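Local coordinates for protein aminoglycoside phosphotransferase (Alicyclobacillus acidocaldarius subsp. acidocaldarius, PDB 4PDY) that probably acts as a phosphotransferase of the aminoglycoside phosphotransferase family, with a protein-kinase-like fold, and is seen here with a bound histidine, at residues Gly156-Arg161 with Ala201-Arg206; Ala160-Arg163 with Met168-Gly171; Gly171-Arg176 with Leu184-Arg189; Trp306-Ala311 with Leu322-Gln327. All coordinates share one frame; numbering follows the deposited sequence.

Contact 1 (Gly156-Arg161 with Ala201-Arg206); sequences GLFQAR and ALFEDR
No hydrogen bond joins F158 to F203 or links their segments; the shortest polar bond here is a backbone one, from A160 N to G156 O at 3.0 Å, within the helical turn that presents F158. The two phenylalanines carry the contact alone, both buried and both directed across the gap between segments 156-161 and 201-206, where the CA atoms of F158 and F203, the nearest across it, are 9.1 Å apart. In each, CG points opposite the residue's own C=O carbon (chi1 -78° in F158, -76° in F203), and from there the rings extend into the gap. CD2 of F158 sits 3.6 Å from CZ of F203 and equally near its CE2. The planes are almost parallel, at 18°, but a lateral offset leaves little ring-over-ring overlap, with the centroids 5.3 Å apart. CG, CD2 and CE2 of F158 meet CE2 and CZ of F203. Behind F158, the R161 guanidinium has L157 CG 3.6 Å above the centre of one face and F158 CE1 at its edge, in plane. F301 meets the F158 ring, A297 and I298 of helix 289-300 touch F203, and D205 forms a salt bridge to R293. This is apolar helix-to-helix packing between helices 154-173 and 189-203, in keeping with the largely helical C-terminal lobe of kinase-like phosphotransferases.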
loop_
_atom_site.group_PDB
_atom_site.type_symbol
_atom_site.label_atom_id
_atom_site.label_comp_id
_atom_site.label_asym_id
_atom_site.label_seq_id
_atom_site.Cartn_x
_atom_site.Cartn_y
_atom_site.Cartn_z
ATOM N N GLY A 156 -9.644 12.440 -10.277
ATOM C CA GLY A 156 -10.490 13.232 -9.376
ATOM C C GLY A 156 -9.913 13.295 -7.974
ATOM O O GLY A 156 -10.010 14.316 -7.305
ATOM N N LEU A 157 -9.327 12.191 -7.533
ATOM C CA LEU A 157 -8.702 12.128 -6.218
ATOM C C LEU A 157 -7.571 13.150 -6.108
ATOM O O LEU A 157 -7.515 13.953 -5.177
ATOM C CB LEU A 157 -8.173 10.713 -5.987
ATOM C CG LEU A 157 -7.414 10.419 -4.699
ATOM C CD1 LEU A 157 -8.345 10.417 -3.490
ATOM C CD2 LEU A 157 -6.725 9.072 -4.852
ATOM N N PHE A 158 -6.688 13.150 -7.100
ATOM C CA PHE A 158 -5.567 14.061 -7.091
ATOM C C PHE A 158 -5.980 15.513 -7.368
ATOM O O PHE A 158 -5.390 16.439 -6.795
ATOM C CB PHE A 158 -4.453 13.561 -8.008
ATOM C CG PHE A 158 -3.636 12.437 -7.387
ATOM C CD1 PHE A 158 -2.763 12.690 -6.340
ATOM C CD2 PHE A 158 -3.780 11.131 -7.807
ATOM C CE1 PHE A 158 -2.024 11.674 -5.749
ATOM C CE2 PHE A 158 -3.048 10.105 -7.225
ATOM C CZ PHE A 158 -2.167 10.381 -6.206
ATOM N N GLN A 159 -6.995 15.719 -8.224
ATOM C CA GLN A 159 -7.507 17.067 -8.436
ATOM C C GLN A 159 -8.016 17.675 -7.124
ATOM O O GLN A 159 -7.754 18.835 -6.817
ATOM C CB GLN A 159 -8.608 17.066 -9.480
ATOM C CG GLN A 159 -9.173 18.440 -9.731
ATOM C CD GLN A 159 -10.122 18.422 -10.889
ATOM O OE1 GLN A 159 -11.158 17.757 -10.851
ATOM N NE2 GLN A 159 -9.747 19.112 -11.943
ATOM N N ALA A 160 -8.736 16.871 -6.347
ATOM C CA ALA A 160 -9.267 17.329 -5.075
ATOM C C ALA A 160 -8.141 17.653 -4.092
ATOM O O ALA A 160 -8.182 18.664 -3.389
ATOM C CB ALA A 160 -10.200 16.276 -4.491
ATOM N N ARG A 161 -7.116 16.806 -4.091
ATOM C CA ARG A 161 -5.948 17.029 -3.220
ATOM C C ARG A 161 -5.205 18.314 -3.588
ATOM O O ARG A 161 -4.776 19.071 -2.719
ATOM C CB ARG A 161 -4.996 15.828 -3.241
ATOM C CG ARG A 161 -5.629 14.604 -2.598
ATOM C CD ARG A 161 -4.805 13.360 -2.844
ATOM N NE ARG A 161 -5.314 12.241 -2.046
ATOM C CZ ARG A 161 -4.877 10.996 -2.166
ATOM N NH1 ARG A 161 -3.938 10.699 -3.059
ATOM N NH2 ARG A 161 -5.372 10.040 -1.388
ATOM N N ALA A 201 -1.516 17.151 -15.418
ATOM C CA ALA A 201 -1.350 17.131 -16.886
ATOM C C ALA A 201 -1.086 15.707 -17.388
ATOM O O ALA A 201 -1.615 15.273 -18.415
ATOM C CB ALA A 201 -0.237 18.076 -17.338
ATOM N N LEU A 202 -0.283 14.948 -16.637
ATOM C CA LEU A 202 -0.027 13.559 -17.017
ATOM C C LEU A 202 -1.274 12.704 -16.926
ATOM O O LEU A 202 -1.534 11.885 -17.804
ATOM C CB LEU A 202 1.081 12.929 -16.172
ATOM C CG LEU A 202 2.505 13.301 -16.583
ATOM C CD1 LEU A 202 3.460 12.875 -15.484
ATOM C CD2 LEU A 202 2.891 12.652 -17.898
ATOM N N PHE A 203 -2.069 12.905 -15.883
ATOM C CA PHE A 203 -3.337 12.183 -15.761
ATOM C C PHE A 203 -4.317 12.485 -16.907
ATOM O O PHE A 203 -5.157 11.654 -17.207
ATOM C CB PHE A 203 -4.018 12.467 -14.418
ATOM C CG PHE A 203 -3.404 11.741 -13.236
ATOM C CD1 PHE A 203 -3.388 10.345 -13.161
ATOM C CD2 PHE A 203 -2.890 12.466 -12.184
ATOM C CE1 PHE A 203 -2.841 9.695 -12.058
ATOM C CE2 PHE A 203 -2.340 11.819 -11.086
ATOM C CZ PHE A 203 -2.319 10.441 -11.030
ATOM N N GLU A 204 -4.191 13.669 -17.516
ATOM C CA GLU A 204 -5.028 14.108 -18.660
ATOM C C GLU A 204 -4.485 13.666 -20.020
ATOM O O GLU A 204 -5.156 13.844 -21.033
ATOM C CB GLU A 204 -5.196 15.628 -18.599
ATOM C CG GLU A 204 -5.977 16.061 -17.369
ATOM C CD GLU A 204 -6.183 17.553 -17.272
ATOM O OE1 GLU A 204 -5.380 18.314 -17.849
ATOM O OE2 GLU A 204 -7.151 17.969 -16.599
ATOM N N ASP A 205 -3.301 13.067 -20.048
ATOM C CA ASP A 205 -2.723 12.579 -21.284
ATOM C C ASP A 205 -3.441 11.324 -21.760
ATOM O O ASP A 205 -3.731 10.402 -20.987
ATOM C CB ASP A 205 -1.214 12.303 -21.138
ATOM C CG ASP A 205 -0.369 13.584 -21.085
ATOM O OD1 ASP A 205 -0.828 14.642 -21.590
ATOM O OD2 ASP A 205 0.771 13.534 -20.545
ATOM N N ARG A 206 -3.703 11.272 -23.056
ATOM C CA ARG A 206 -4.517 10.203 -23.610
ATOM C C ARG A 206 -3.895 8.808 -23.429
ATOM O O ARG A 206 -4.598 7.816 -23.216
ATOM C CB ARG A 206 -4.834 10.536 -25.082
ATOM C CG ARG A 206 -3.605 10.639 -25.977
ATOM C CD ARG A 206 -3.769 11.669 -27.096
ATOM N NE ARG A 206 -3.012 11.316 -28.294
ATOM C CZ ARG A 206 -3.291 10.302 -29.116
ATOM N NH1 ARG A 206 -4.322 9.492 -28.889
ATOM N NH2 ARG A 206 -2.523 10.093 -30.182
#

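Contact 2 (Ala160-Arg163 with Met168-Gly171); sequences ARWR and MWLG
Two tryptophans seven residues apart on helix 154-173, W162 and W169, meet along one flank of that helix in an i to i+7 pairing. Their six-membered rings do the touching: CZ3 of W162 lies 3.3 Å from CH2 of W169, and W162 CH2 is 3.7 Å from W169 CZ2. Seen from W162, the W169 CH2 atom arrives at the ring edge, near its plane. The planes are inclined at 64°, with the six-membered centroids 5.4 Å apart. The torsions differ markedly: W162 places CG opposite its backbone N (chi1 162°), whereas W169 holds CG on the side flanked by both its N and its C (chi1 73°), and these choices bring the far ends of the indoles together across two helical turns. Within the helical part of the phosphotransferase fold, this flank packs on helix 189-203. There A196 and L200 touch W162 and the H193 ring meets its indole with the planes nearly parallel, while R189 and L192 lie against W169. Selenomethionine M168 instead reaches W306 and A309 of helix 303-315.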
loop_
_atom_site.group_PDB
_atom_site.type_symbol
_atom_site.label_atom_id
_atom_site.label_comp_id
_atom_site.label_asym_id
_atom_site.label_seq_id
_atom_site.Cartn_x
_atom_site.Cartn_y
_atom_site.Cartn_z
ATOM N N ALA A 160 -8.736 16.871 -6.347
ATOM C CA ALA A 160 -9.267 17.329 -5.075
ATOM C C ALA A 160 -8.141 17.653 -4.092
ATOM O O ALA A 160 -8.182 18.664 -3.389
ATOM C CB ALA A 160 -10.200 16.276 -4.491
ATOM N N ARG A 161 -7.116 16.806 -4.091
ATOM C CA ARG A 161 -5.948 17.029 -3.220
ATOM C C ARG A 161 -5.205 18.314 -3.588
ATOM O O ARG A 161 -4.776 19.071 -2.719
ATOM C CB ARG A 161 -4.996 15.828 -3.241
ATOM C CG ARG A 161 -5.629 14.604 -2.598
ATOM C CD ARG A 161 -4.805 13.360 -2.844
ATOM N NE ARG A 161 -5.314 12.241 -2.046
ATOM C CZ ARG A 161 -4.877 10.996 -2.166
ATOM N NH1 ARG A 161 -3.938 10.699 -3.059
ATOM N NH2 ARG A 161 -5.372 10.040 -1.388
ATOM N N TRP A 162 -5.103 18.585 -4.895
ATOM C CA TRP A 162 -4.456 19.812 -5.329
ATOM C C TRP A 162 -5.261 21.044 -4.851
ATOM O O TRP A 162 -4.711 22.012 -4.327
ATOM C CB TRP A 162 -4.303 19.845 -6.864
ATOM C CG TRP A 162 -4.042 21.238 -7.399
ATOM C CD1 TRP A 162 -4.780 21.908 -8.335
ATOM C CD2 TRP A 162 -3.026 22.142 -6.966
ATOM N NE1 TRP A 162 -4.270 23.172 -8.523
ATOM C CE2 TRP A 162 -3.198 23.344 -7.684
ATOM C CE3 TRP A 162 -1.995 22.056 -6.018
ATOM C CZ2 TRP A 162 -2.355 24.445 -7.513
ATOM C CZ3 TRP A 162 -1.161 23.153 -5.837
ATOM C CH2 TRP A 162 -1.349 24.338 -6.583
ATOM N N ARG A 163 -6.571 21.001 -5.057
ATOM C CA ARG A 163 -7.427 22.097 -4.633
ATOM C C ARG A 163 -7.311 22.343 -3.131
ATOM O O ARG A 163 -7.224 23.472 -2.678
ATOM C CB ARG A 163 -8.876 21.825 -5.034
ATOM C CG ARG A 163 -9.076 21.936 -6.537
ATOM C CD ARG A 163 -10.429 21.437 -6.985
ATOM N NE ARG A 163 -10.641 21.762 -8.398
ATOM C CZ ARG A 163 -11.591 21.243 -9.166
ATOM N NH1 ARG A 163 -12.440 20.340 -8.682
ATOM N NH2 ARG A 163 -11.680 21.621 -10.432
HETATM N N MSE A 168 -5.000 25.353 1.547
HETATM C CA MSE A 168 -4.251 25.287 2.805
HETATM C C MSE A 168 -3.127 26.283 2.826
HETATM O O MSE A 168 -2.973 26.975 3.805
HETATM C CB MSE A 168 -3.755 23.878 3.077
HETATM C CG MSE A 168 -4.994 23.043 3.387
HETATM SE SE MSE A 168 -4.489 21.281 3.976
HETATM C CE MSE A 168 -3.791 20.510 2.327
ATOM N N TRP A 169 -2.356 26.442 1.748
ATOM C CA TRP A 169 -1.289 27.438 1.852
ATOM C C TRP A 169 -1.810 28.878 1.747
ATOM O O TRP A 169 -1.215 29.783 2.317
ATOM C CB TRP A 169 -0.081 27.161 0.968
ATOM C CG TRP A 169 -0.240 27.382 -0.465
ATOM C CD1 TRP A 169 -0.699 28.514 -1.100
ATOM C CD2 TRP A 169 0.120 26.469 -1.490
ATOM N NE1 TRP A 169 -0.656 28.342 -2.459
ATOM C CE2 TRP A 169 -0.162 27.095 -2.733
ATOM C CE3 TRP A 169 0.663 25.186 -1.488
ATOM C CZ2 TRP A 169 0.082 26.474 -3.951
ATOM C CZ3 TRP A 169 0.911 24.574 -2.710
ATOM C CH2 TRP A 169 0.607 25.212 -3.918
ATOM N N LEU A 170 -2.940 29.086 1.077
ATOM C CA LEU A 170 -3.606 30.384 1.144
ATOM C C LEU A 170 -4.025 30.702 2.578
ATOM O O LEU A 170 -3.854 31.829 3.060
ATOM C CB LEU A 170 -4.819 30.432 0.217
ATOM C CG LEU A 170 -4.515 30.365 -1.285
ATOM C CD1 LEU A 170 -5.819 30.240 -2.065
ATOM C CD2 LEU A 170 -3.709 31.573 -1.763
ATOM N N GLY A 171 -4.539 29.695 3.272
ATOM C CA GLY A 171 -4.908 29.871 4.672
ATOM C C GLY A 171 -3.693 30.227 5.513
ATOM O O GLY A 171 -3.763 31.093 6.388
#

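Contact 3 (Gly171-Arg176 with Leu184-Arg189); sequences GADRKR and LLLSMR
With its CG swung opposite the backbone N (chi1 -162°), D173 faces R189, whose chain folds at chi3 (-81°), and these turns bring carboxylate and guanidinium together at the rim of the contact, next to L186. The ionic pair is long, with D173 OD2 3.7 Å from R189 NH1, and the two flat groups are turned 55° against each other. R189 is held more firmly by its own segment: NE donates to L186 O over 2.8 Å in an almost straight bond, with the oxygen in the guanidinium plane. L186 O also accepts from R189 N, at 3.3 Å. L186 CD2 rests 3.4 Å above one face of the guanidinium, displaced toward its rim, and the two methyls of L186 carry the apolar half of the contact: CD2 lies 3.7 Å from D173 CB, and CD1 is 4.3 Å from A172 CB. Helix 154-173 thus ends against helix 180-187, and K175, just past its end, forms a salt bridge to D182 in that next helix. Because the L186 carbonyl fixes R189 NE and D173 lies beyond hydrogen-bonding distance, the charges probably add only a modest electrostatic attraction to packing centred on L186.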
loop_
_atom_site.group_PDB
_atom_site.type_symbol
_atom_site.label_atom_id
_atom_site.label_comp_id
_atom_site.label_asym_id
_atom_site.label_seq_id
_atom_site.Cartn_x
_atom_site.Cartn_y
_atom_site.Cartn_z
ATOM N N GLY A 171 -4.539 29.695 3.272
ATOM C CA GLY A 171 -4.908 29.871 4.672
ATOM C C GLY A 171 -3.693 30.227 5.513
ATOM O O GLY A 171 -3.763 31.093 6.388
ATOM N N ALA A 172 -2.575 29.549 5.266
ATOM C CA ALA A 172 -1.374 29.777 6.062
ATOM C C ALA A 172 -0.824 31.177 5.798
ATOM O O ALA A 172 -0.316 31.842 6.694
ATOM C CB ALA A 172 -0.314 28.722 5.774
ATOM N N ASP A 173 -0.928 31.629 4.551
ATOM C CA ASP A 173 -0.330 32.901 4.193
ATOM C C ASP A 173 -1.009 34.059 4.919
ATOM O O ASP A 173 -0.363 35.050 5.245
ATOM C CB ASP A 173 -0.451 33.108 2.684
ATOM C CG ASP A 173 0.487 34.155 2.157
ATOM O OD1 ASP A 173 1.566 34.427 2.716
ATOM O OD2 ASP A 173 0.120 34.727 1.136
ATOM N N ARG A 174 -2.306 33.932 5.172
ATOM C CA ARG A 174 -3.055 35.022 5.790
ATOM C C ARG A 174 -3.129 34.936 7.325
ATOM O O ARG A 174 -3.862 35.679 7.954
ATOM C CB ARG A 174 -4.445 35.167 5.166
ATOM C CG ARG A 174 -5.388 34.023 5.460
ATOM C CD ARG A 174 -6.720 34.190 4.750
ATOM N NE ARG A 174 -7.559 33.030 5.049
ATOM C CZ ARG A 174 -7.915 32.074 4.192
ATOM N NH1 ARG A 174 -7.539 32.105 2.914
ATOM N NH2 ARG A 174 -8.670 31.069 4.626
ATOM N N LYS A 175 -2.320 34.058 7.929
ATOM C CA LYS A 175 -2.189 34.016 9.387
ATOM C C LYS A 175 -1.342 35.173 9.906
ATOM O O LYS A 175 -0.272 35.462 9.374
ATOM C CB LYS A 175 -1.558 32.703 9.860
ATOM C CG LYS A 175 -2.426 31.487 9.651
ATOM C CD LYS A 175 -1.717 30.202 10.044
ATOM C CE LYS A 175 -1.524 30.134 11.547
ATOM N NZ LYS A 175 -1.056 28.800 11.990
ATOM N N ARG A 176 -1.791 35.775 11.006
ATOM C CA ARG A 176 -1.060 36.883 11.602
ATOM C C ARG A 176 0.276 36.407 12.153
ATOM O O ARG A 176 1.288 37.099 12.011
ATOM C CB ARG A 176 -1.871 37.553 12.720
ATOM C CG ARG A 176 -1.126 38.692 13.396
ATOM C CD ARG A 176 -2.017 39.546 14.291
ATOM N NE ARG A 176 -1.283 40.719 14.775
ATOM C CZ ARG A 176 -0.441 40.711 15.815
ATOM N NH1 ARG A 176 -0.227 39.586 16.504
ATOM N NH2 ARG A 176 0.191 41.833 16.175
ATOM N N LEU A 184 7.540 27.150 6.414
ATOM C CA LEU A 184 8.176 26.172 5.554
ATOM C C LEU A 184 7.247 25.782 4.384
ATOM O O LEU A 184 7.683 25.718 3.247
ATOM C CB LEU A 184 8.603 24.950 6.369
ATOM C CG LEU A 184 9.191 23.789 5.574
ATOM C CD1 LEU A 184 10.437 24.194 4.795
ATOM C CD2 LEU A 184 9.514 22.641 6.512
ATOM N N LEU A 185 5.990 25.500 4.675
ATOM C CA LEU A 185 5.030 25.189 3.607
ATOM C C LEU A 185 4.956 26.348 2.585
ATOM O O LEU A 185 5.022 26.122 1.373
ATOM C CB LEU A 185 3.646 24.893 4.204
ATOM C CG LEU A 185 2.584 24.512 3.164
ATOM C CD1 LEU A 185 2.878 23.149 2.546
ATOM C CD2 LEU A 185 1.213 24.530 3.812
ATOM N N LEU A 186 4.877 27.578 3.074
ATOM C CA LEU A 186 4.816 28.735 2.159
ATOM C C LEU A 186 6.066 28.858 1.292
ATOM O O LEU A 186 5.971 29.242 0.110
ATOM C CB LEU A 186 4.544 30.028 2.933
ATOM C CG LEU A 186 3.123 30.110 3.506
ATOM C CD1 LEU A 186 3.054 31.127 4.625
ATOM C CD2 LEU A 186 2.105 30.425 2.414
ATOM N N SER A 187 7.214 28.500 1.858
ATOM C CA SER A 187 8.475 28.591 1.136
ATOM C C SER A 187 8.556 27.655 -0.062
ATOM O O SER A 187 9.383 27.876 -0.943
ATOM C CB SER A 187 9.674 28.313 2.048
ATOM O OG SER A 187 9.831 26.920 2.325
HETATM N N MSE A 188 7.738 26.606 -0.092
HETATM C CA MSE A 188 7.793 25.642 -1.199
HETATM C C MSE A 188 6.581 25.695 -2.113
HETATM O O MSE A 188 6.407 24.793 -2.932
HETATM C CB MSE A 188 8.083 24.229 -0.687
HETATM C CG MSE A 188 6.953 23.738 0.176
HETATM SE SE MSE A 188 7.246 21.868 0.742
HETATM C CE MSE A 188 8.295 22.483 2.183
ATOM N N ARG A 189 5.772 26.753 -2.035
ATOM C CA ARG A 189 4.545 26.813 -2.831
ATOM C C ARG A 189 4.790 26.660 -4.323
ATOM O O ARG A 189 4.035 25.985 -5.003
ATOM C CB ARG A 189 3.833 28.143 -2.627
ATOM C CG ARG A 189 3.063 28.244 -1.331
ATOM C CD ARG A 189 2.539 29.667 -1.165
ATOM N NE ARG A 189 3.592 30.545 -0.651
ATOM C CZ ARG A 189 3.475 31.858 -0.482
ATOM N NH1 ARG A 189 2.350 32.500 -0.823
ATOM N NH2 ARG A 189 4.509 32.534 0.020
#

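Contact 4 (Trp306-Ala311 with Leu322-Gln327); sequences WRIAHA and LDALQQ
I308 and A324 form the tight part of this contact: CD1 of I308 presses to 3.4 Å from CB of A324, closer than carbons usually pack. I308 CG1 follows at 4.0 Å from A324 CB, and I308 CD1 also approaches the backbone N of L325 at 4.1 Å. CG1 of I308 stands anti to the carbonyl carbon (chi1 -59°), and the extended chi2 (157°) carries CD1 on to the A324 methyl. Around this point the packing is looser. L325 turns its CB aside, and that atom stays 4.8 Å from I308 CG2, although the CA atoms of I308 and L325 are only 7.3 Å apart. R307, D323 and Q327 are solvent-exposed and add almost nothing to the contact. F181 of helix 180-187 touches both I308 and L325, so a third helix adjoins the hydrophobic seam between helices 303-315 and 319-347, which follow each other in the chain as a helical hairpin. Elsewhere on helix 303-315, W306 NE1 and H310 ND1 both hydrogen-bond D164 OD2, tying it to helix 154-173. With no hydrogen bond or charge pair between 306-311 and 322-327, cohesion across the hairpin here probably rests on dispersion and burial of apolar surface, with the I308-A324 methyl pair pressed slightly past comfortable contact.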
loop_
_atom_site.group_PDB
_atom_site.type_symbol
_atom_site.label_atom_id
_atom_site.label_comp_id
_atom_site.label_asym_id
_atom_site.label_seq_id
_atom_site.Cartn_x
_atom_site.Cartn_y
_atom_site.Cartn_z
ATOM N N TRP A 306 0.788 17.292 0.767
ATOM C CA TRP A 306 -0.664 17.347 0.836
ATOM C C TRP A 306 -1.148 16.648 2.105
ATOM O O TRP A 306 -1.929 17.184 2.858
ATOM C CB TRP A 306 -1.348 16.754 -0.429
ATOM C CG TRP A 306 -2.755 16.543 -0.110
ATOM C CD1 TRP A 306 -3.729 17.509 0.041
ATOM C CD2 TRP A 306 -3.338 15.320 0.345
ATOM N NE1 TRP A 306 -4.879 16.939 0.507
ATOM C CE2 TRP A 306 -4.659 15.604 0.734
ATOM C CE3 TRP A 306 -2.860 14.012 0.469
ATOM C CZ2 TRP A 306 -5.517 14.625 1.185
ATOM C CZ3 TRP A 306 -3.715 13.052 0.929
ATOM C CH2 TRP A 306 -5.025 13.360 1.276
ATOM N N ARG A 307 -0.679 15.426 2.293
ATOM C CA ARG A 307 -1.208 14.592 3.395
ATOM C C ARG A 307 -0.917 15.200 4.783
ATOM O O ARG A 307 -1.789 15.258 5.652
ATOM C CB ARG A 307 -0.667 13.165 3.293
ATOM C CG ARG A 307 -1.284 12.218 4.321
ATOM C CD ARG A 307 -0.652 10.827 4.396
ATOM N NE ARG A 307 0.797 10.807 4.196
ATOM C CZ ARG A 307 1.730 10.729 5.150
ATOM N NH1 ARG A 307 1.407 10.676 6.438
ATOM N NH2 ARG A 307 3.013 10.720 4.805
ATOM N N ILE A 308 0.316 15.652 4.955
ATOM C CA ILE A 308 0.765 16.248 6.200
ATOM C C ILE A 308 0.030 17.577 6.465
ATOM O O ILE A 308 -0.475 17.827 7.554
ATOM C CB ILE A 308 2.292 16.503 6.162
ATOM C CG1 ILE A 308 3.065 15.208 5.931
ATOM C CG2 ILE A 308 2.761 17.229 7.410
ATOM C CD1 ILE A 308 4.418 15.506 5.347
ATOM N N ALA A 309 -0.056 18.437 5.435
ATOM C CA ALA A 309 -0.794 19.692 5.622
ATOM C C ALA A 309 -2.292 19.435 5.880
ATOM O O ALA A 309 -2.916 20.119 6.697
ATOM C CB ALA A 309 -0.605 20.605 4.418
ATOM N N HIS A 310 -2.861 18.461 5.184
ATOM C CA HIS A 310 -4.252 18.115 5.388
ATOM C C HIS A 310 -4.517 17.753 6.839
ATOM O O HIS A 310 -5.451 18.249 7.459
ATOM C CB HIS A 310 -4.705 16.996 4.459
ATOM C CG HIS A 310 -6.155 16.674 4.582
ATOM N ND1 HIS A 310 -7.117 17.234 3.774
ATOM C CD2 HIS A 310 -6.819 15.873 5.450
ATOM C CE1 HIS A 310 -8.302 16.785 4.134
ATOM N NE2 HIS A 310 -8.154 15.965 5.156
ATOM N N ALA A 311 -3.663 16.893 7.389
ATOM C CA ALA A 311 -3.778 16.520 8.805
ATOM C C ALA A 311 -3.675 17.751 9.699
ATOM O O ALA A 311 -4.485 17.954 10.608
ATOM C CB ALA A 311 -2.721 15.494 9.175
ATOM N N LEU A 322 5.718 18.703 11.308
ATOM C CA LEU A 322 6.869 19.548 10.985
ATOM C C LEU A 322 8.082 18.688 10.668
ATOM O O LEU A 322 8.785 18.934 9.673
ATOM C CB LEU A 322 7.178 20.569 12.079
ATOM C CG LEU A 322 8.401 21.441 11.793
ATOM C CD1 LEU A 322 8.242 22.281 10.516
ATOM C CD2 LEU A 322 8.692 22.326 12.984
ATOM N N ASP A 323 8.308 17.641 11.472
ATOM C CA ASP A 323 9.399 16.688 11.181
ATOM C C ASP A 323 9.250 16.179 9.738
ATOM O O ASP A 323 10.216 16.160 8.974
ATOM C CB ASP A 323 9.414 15.459 12.130
ATOM C CG ASP A 323 9.625 15.814 13.588
ATOM O OD1 ASP A 323 10.155 16.901 13.876
ATOM O OD2 ASP A 323 9.270 14.974 14.457
ATOM N N ALA A 324 8.040 15.748 9.382
ATOM C CA ALA A 324 7.816 15.178 8.048
ATOM C C ALA A 324 8.024 16.188 6.913
ATOM O O ALA A 324 8.649 15.868 5.911
ATOM C CB ALA A 324 6.429 14.580 7.963
ATOM N N LEU A 325 7.533 17.413 7.104
ATOM C CA LEU A 325 7.685 18.430 6.065
ATOM C C LEU A 325 9.154 18.865 5.936
ATOM O O LEU A 325 9.652 19.109 4.828
ATOM C CB LEU A 325 6.784 19.620 6.345
ATOM C CG LEU A 325 6.663 20.585 5.166
ATOM C CD1 LEU A 325 5.927 19.935 4.015
ATOM C CD2 LEU A 325 5.935 21.832 5.612
ATOM N N GLN A 326 9.872 18.901 7.069
ATOM C CA GLN A 326 11.299 19.209 7.049
ATOM C C GLN A 326 12.070 18.159 6.246
ATOM O O GLN A 326 12.934 18.499 5.421
ATOM C CB GLN A 326 11.891 19.302 8.458
ATOM C CG GLN A 326 11.497 20.567 9.202
ATOM C CD GLN A 326 11.826 20.541 10.680
ATOM O OE1 GLN A 326 11.929 19.476 11.292
ATOM N NE2 GLN A 326 12.015 21.700 11.249
ATOM N N GLN A 327 11.761 16.887 6.477
ATOM C CA GLN A 327 12.415 15.830 5.725
ATOM C C GLN A 327 12.088 15.909 4.239
ATOM O O GLN A 327 12.960 15.666 3.410
ATOM C CB GLN A 327 12.056 14.439 6.258
ATOM C CG GLN A 327 12.588 13.308 5.374
ATOM C CD GLN A 327 12.741 11.980 6.083
ATOM O OE1 GLN A 327 13.215 11.917 7.222
ATOM N NE2 GLN A 327 12.369 10.895 5.396
#

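In the fold
Helix 154-173 takes part in contacts 1, 2 and 3, which follow one another along it, while contact 4 joins the helices 303-315 and 319-347 later in the chain. Contacts 1 and 4 are buried and purely apolar, the first aromatic and the second aliphatic; contacts 2 and 3 are partly buried, and only contact 3, farthest from the chain's centre, brings charges together. W169 links contacts 2 and 3, its O lying 3.4 Å from L186 CD2. Contact 4 touches all three others, with M168 SE 3.4 Å from A309 O and L184 CD2 3.8 Å from L325 CG. Contacts 1 and 3 do not touch, their nearest atoms being about 10 Å apart.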